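Motility-associated killing factor MakB (Vibrio cholerae serotype O1, PDB 6W1W) is one part of a three-component cytotoxin and resembles alpha-pore-forming toxins in structure, so that it probably helps to build a membrane pore. Local coordinates at residues D18-T21 against D22-I26; E272-K275 against I276-S279. All coordinates share one frame; numbering follows the deposited sequence.

Contact 1: D18-T21 against D22-I26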
# COMPACT_ATOMS: atom_id res chain seq x y z
N ASP A 18 -3.74 1.36 -10.07
CA ASP A 18 -2.49 0.69 -9.75
C ASP A 18 -1.64 1.50 -8.77
O ASP A 18 -0.96 0.92 -7.92
CB ASP A 18 -1.71 0.39 -11.02
CG ASP A 18 -2.09 -0.94 -11.64
OD1 ASP A 18 -3.09 -1.54 -11.18
OD2 ASP A 18 -1.39 -1.40 -12.56
N VAL A 19 -1.66 2.84 -8.88
CA VAL A 19 -0.95 3.64 -7.89
C VAL A 19 -1.73 3.75 -6.59
O VAL A 19 -1.13 4.00 -5.53
CB VAL A 19 -0.62 5.04 -8.43
CG1 VAL A 19 0.24 4.94 -9.69
CG2 VAL A 19 -1.89 5.83 -8.72
N TYR A 20 -3.05 3.58 -6.64
CA TYR A 20 -3.85 3.50 -5.42
C TYR A 20 -3.63 2.17 -4.71
O TYR A 20 -3.43 2.13 -3.49
CB TYR A 20 -5.33 3.71 -5.75
CG TYR A 20 -6.29 3.61 -4.58
CD1 TYR A 20 -6.04 4.27 -3.39
CD2 TYR A 20 -7.47 2.88 -4.69
CE1 TYR A 20 -6.93 4.18 -2.32
CE2 TYR A 20 -8.36 2.79 -3.64
CZ TYR A 20 -8.09 3.44 -2.46
OH TYR A 20 -8.99 3.35 -1.41
N THR A 21 -3.65 1.07 -5.47
CA THR A 21 -3.35 -0.24 -4.90
C THR A 21 -1.97 -0.26 -4.25
O THR A 21 -1.82 -0.70 -3.10
CB THR A 21 -3.45 -1.31 -5.99
OG1 THR A 21 -4.82 -1.51 -6.35
CG2 THR A 21 -2.84 -2.63 -5.51
N ASP A 22 -0.96 0.24 -4.96
CA ASP A 22 0.39 0.29 -4.41
C ASP A 22 0.52 1.30 -3.29
O ASP A 22 1.52 1.27 -2.56
CB ASP A 22 1.40 0.60 -5.52
CG ASP A 22 1.60 -0.57 -6.46
OD1 ASP A 22 1.44 -0.39 -7.68
OD2 ASP A 22 1.89 -1.68 -5.96
N PHE A 23 -0.45 2.20 -3.12
CA PHE A 23 -0.46 3.07 -1.95
C PHE A 23 -1.05 2.34 -0.75
O PHE A 23 -0.49 2.42 0.36
CB PHE A 23 -1.27 4.33 -2.25
CG PHE A 23 -0.54 5.60 -1.92
CD1 PHE A 23 -0.43 6.04 -0.61
CD2 PHE A 23 0.04 6.36 -2.93
CE1 PHE A 23 0.25 7.21 -0.32
CE2 PHE A 23 0.71 7.53 -2.64
CZ PHE A 23 0.82 7.96 -1.34
N LEU A 24 -2.16 1.63 -0.95
CA LEU A 24 -2.82 0.93 0.15
C LEU A 24 -1.93 -0.16 0.72
O LEU A 24 -1.71 -0.23 1.94
CB LEU A 24 -4.15 0.35 -0.33
CG LEU A 24 -5.17 1.36 -0.85
CD1 LEU A 24 -6.14 0.68 -1.81
CD2 LEU A 24 -5.91 2.01 0.31
N GLY A 25 -1.39 -1.02 -0.15
CA GLY A 25 -0.49 -2.07 0.30
C GLY A 25 0.75 -1.54 0.99
O GLY A 25 1.44 -2.29 1.69
N ILE A 26 1.04 -0.26 0.81
CA ILE A 26 2.16 0.40 1.46
C ILE A 26 1.72 1.17 2.70
O ILE A 26 2.41 1.17 3.71
CB ILE A 26 2.88 1.33 0.45
CG1 ILE A 26 4.01 0.59 -0.29
CG2 ILE A 26 3.40 2.61 1.11
CD1 ILE A 26 3.60 -0.63 -1.06

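Contact 2: E272-K275 against I276-S279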
# COMPACT_ATOMS: atom_id res chain seq x y z
N GLU A 272 6.19 -5.10 -1.96
CA GLU A 272 5.12 -4.41 -2.67
C GLU A 272 5.46 -2.96 -2.95
O GLU A 272 4.79 -2.34 -3.79
CB GLU A 272 3.82 -4.50 -1.87
CG GLU A 272 3.37 -5.94 -1.58
CD GLU A 272 3.18 -6.77 -2.85
OE1 GLU A 272 2.46 -6.31 -3.76
OE2 GLU A 272 3.76 -7.88 -2.92
N PHE A 273 6.48 -2.41 -2.29
CA PHE A 273 6.98 -1.08 -2.66
C PHE A 273 7.52 -1.06 -4.08
O PHE A 273 7.36 -0.07 -4.80
CB PHE A 273 8.08 -0.64 -1.69
CG PHE A 273 7.58 -0.12 -0.37
CD1 PHE A 273 7.31 -1.00 0.68
CD2 PHE A 273 7.43 1.24 -0.15
CE1 PHE A 273 6.88 -0.53 1.91
CE2 PHE A 273 6.99 1.72 1.07
CZ PHE A 273 6.71 0.83 2.10
N LEU A 274 8.17 -2.15 -4.50
CA LEU A 274 8.84 -2.18 -5.80
C LEU A 274 7.87 -2.02 -6.97
O LEU A 274 8.30 -1.64 -8.06
CB LEU A 274 9.63 -3.47 -5.96
CG LEU A 274 10.94 -3.59 -5.18
CD1 LEU A 274 11.56 -4.96 -5.38
CD2 LEU A 274 11.91 -2.49 -5.59
N LYS A 275 6.58 -2.30 -6.76
CA LYS A 275 5.60 -2.10 -7.82
C LYS A 275 5.33 -0.62 -8.07
O LYS A 275 4.84 -0.27 -9.15
CB LYS A 275 4.31 -2.84 -7.47
CG LYS A 275 3.32 -3.00 -8.63
CD LYS A 275 3.38 -4.39 -9.26
CE LYS A 275 4.58 -4.56 -10.19
NZ LYS A 275 4.57 -3.59 -11.33
N ILE A 276 5.65 0.25 -7.11
CA ILE A 276 5.53 1.69 -7.33
C ILE A 276 6.49 2.13 -8.43
O ILE A 276 6.16 3.00 -9.24
CB ILE A 276 5.77 2.46 -6.02
CG1 ILE A 276 4.44 2.75 -5.32
CG2 ILE A 276 6.54 3.75 -6.26
CD1 ILE A 276 3.54 3.68 -6.10
N ASP A 277 7.67 1.52 -8.49
CA ASP A 277 8.65 1.83 -9.52
C ASP A 277 8.19 1.46 -10.93
O ASP A 277 8.96 1.63 -11.88
CB ASP A 277 9.98 1.13 -9.21
CG ASP A 277 10.65 1.70 -7.97
OD1 ASP A 277 10.03 2.53 -7.28
OD2 ASP A 277 11.81 1.31 -7.69
N ASP A 278 6.96 0.97 -11.08
CA ASP A 278 6.33 0.75 -12.38
C ASP A 278 5.03 1.52 -12.56
O ASP A 278 4.71 1.88 -13.69
CB ASP A 278 6.05 -0.75 -12.60
CG ASP A 278 7.32 -1.57 -12.69
OD1 ASP A 278 8.22 -1.21 -13.48
OD2 ASP A 278 7.41 -2.58 -11.96
N SER A 279 4.30 1.80 -11.48
CA SER A 279 3.00 2.47 -11.55
C SER A 279 3.13 3.99 -11.55
O SER A 279 2.48 4.67 -12.34
CB SER A 279 2.11 2.01 -10.40
OG SER A 279 2.70 2.31 -9.14

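Contact 1: D18-T21 against D22-I26
Asp-22 N, Leu-24 N and Gly-25 N each reach back four residues, to Asp-18 O, Tyr-20 O and Thr-21 O, in the usual helical pattern, while Phe-23 N, between them, makes weak bonds to Val-19 O and Tyr-20 O, where the helix is kinked. Leu-24 N to Tyr-20 O measures 2.9 Å. The main side-chain contact joins the same two residues. Leu-24 lays its CD1 methyl over the centre of one face of the Tyr-20 ring, a CH-pi contact 3.5 Å from the centroid. Leu-24 CD1 comes to 3.4 Å from Tyr-20 CZ. With CG of Tyr-20 anti to the backbone N (chi1 178°), the ring runs forward along the helix and meets the leucine one turn on. Leu-24 CD2 stands above the same face, out past the rim, 3.6 Å from Tyr-20 CE1. On another side of the helix, Phe-23 turns its edge to Val-19 O and carries its ring away to Phe-73 and Phe-128, the latter edge-to-face. The carboxylate of Asp-22 reaches helix 276-302, where OD1 makes a weak hydrogen bond with Ser-279 OG. This is i to i+4 packing within helix 9-35, part of a long helical bundle like that of alpha-pore-forming toxins.

Contact 2: E272-K275 against I276-S279
Lys-275 O is the busiest acceptor here, taking Ser-279 N at 3.2 Å and Asp-278 N at 3.1 Å. The two donors come from different directions: Ser-279 N lies in the carbonyl plane, whereas Asp-278 N stands well above it, 64° out. Upstream the bonding is of the shorter, three-residue kind. Ile-276 N goes to Phe-273 O at 2.9 Å, again from above the carbonyl plane, and Asp-277 N makes a weak bond to Leu-274 O. The Lys-275 side chain is paired too, with the carboxylate of Asp-278. Its CG is anti to the backbone N (chi1 -166°), and bends at chi2, chi3 and chi4 lead the chain forward, alongside the next turn, where Lys-275 NZ meets Asp-278 OD2 in a salt bridge of 3.1 Å. The ammonium comes to the anti side of that oxygen, 24° out of the carboxylate plane, and the two side chains cross at about a right angle. Ser-279 OG lies 3.4 Å from Lys-275 O, a weak approach at best, since its single proton has another acceptor within reach. Ile-276 turns inward to Phe-128, and Phe-273 packs on Tyr-132, both of helix 100-151. The arrangement is that of a helix start: a turn with helical backbone angles but irregular bonding leads from the end of helix 251-270 into helix 276-302 of the toxin's helical bundle.

From the N terminus, helix 9-35 comes first and holds contact 1. Some 245 residues later, after the long helix 100-151, the strands 193-203 and 209-220 and helix 251-270, the chain returns to make contact 2 at the start of helix 276-302. Both contacts are local and close no long loop; they lie in series, neither nesting nor crossing, with centres about 9 Å apart. They touch directly: Asp-22 OD2 lies 3.1 Å from Lys-275 CB, and Ile-26 CG1 packs 3.5 Å from Phe-273 CE2. Together they join the N-terminal helix to the junction of two later helices, with helix 100-151 packing against both.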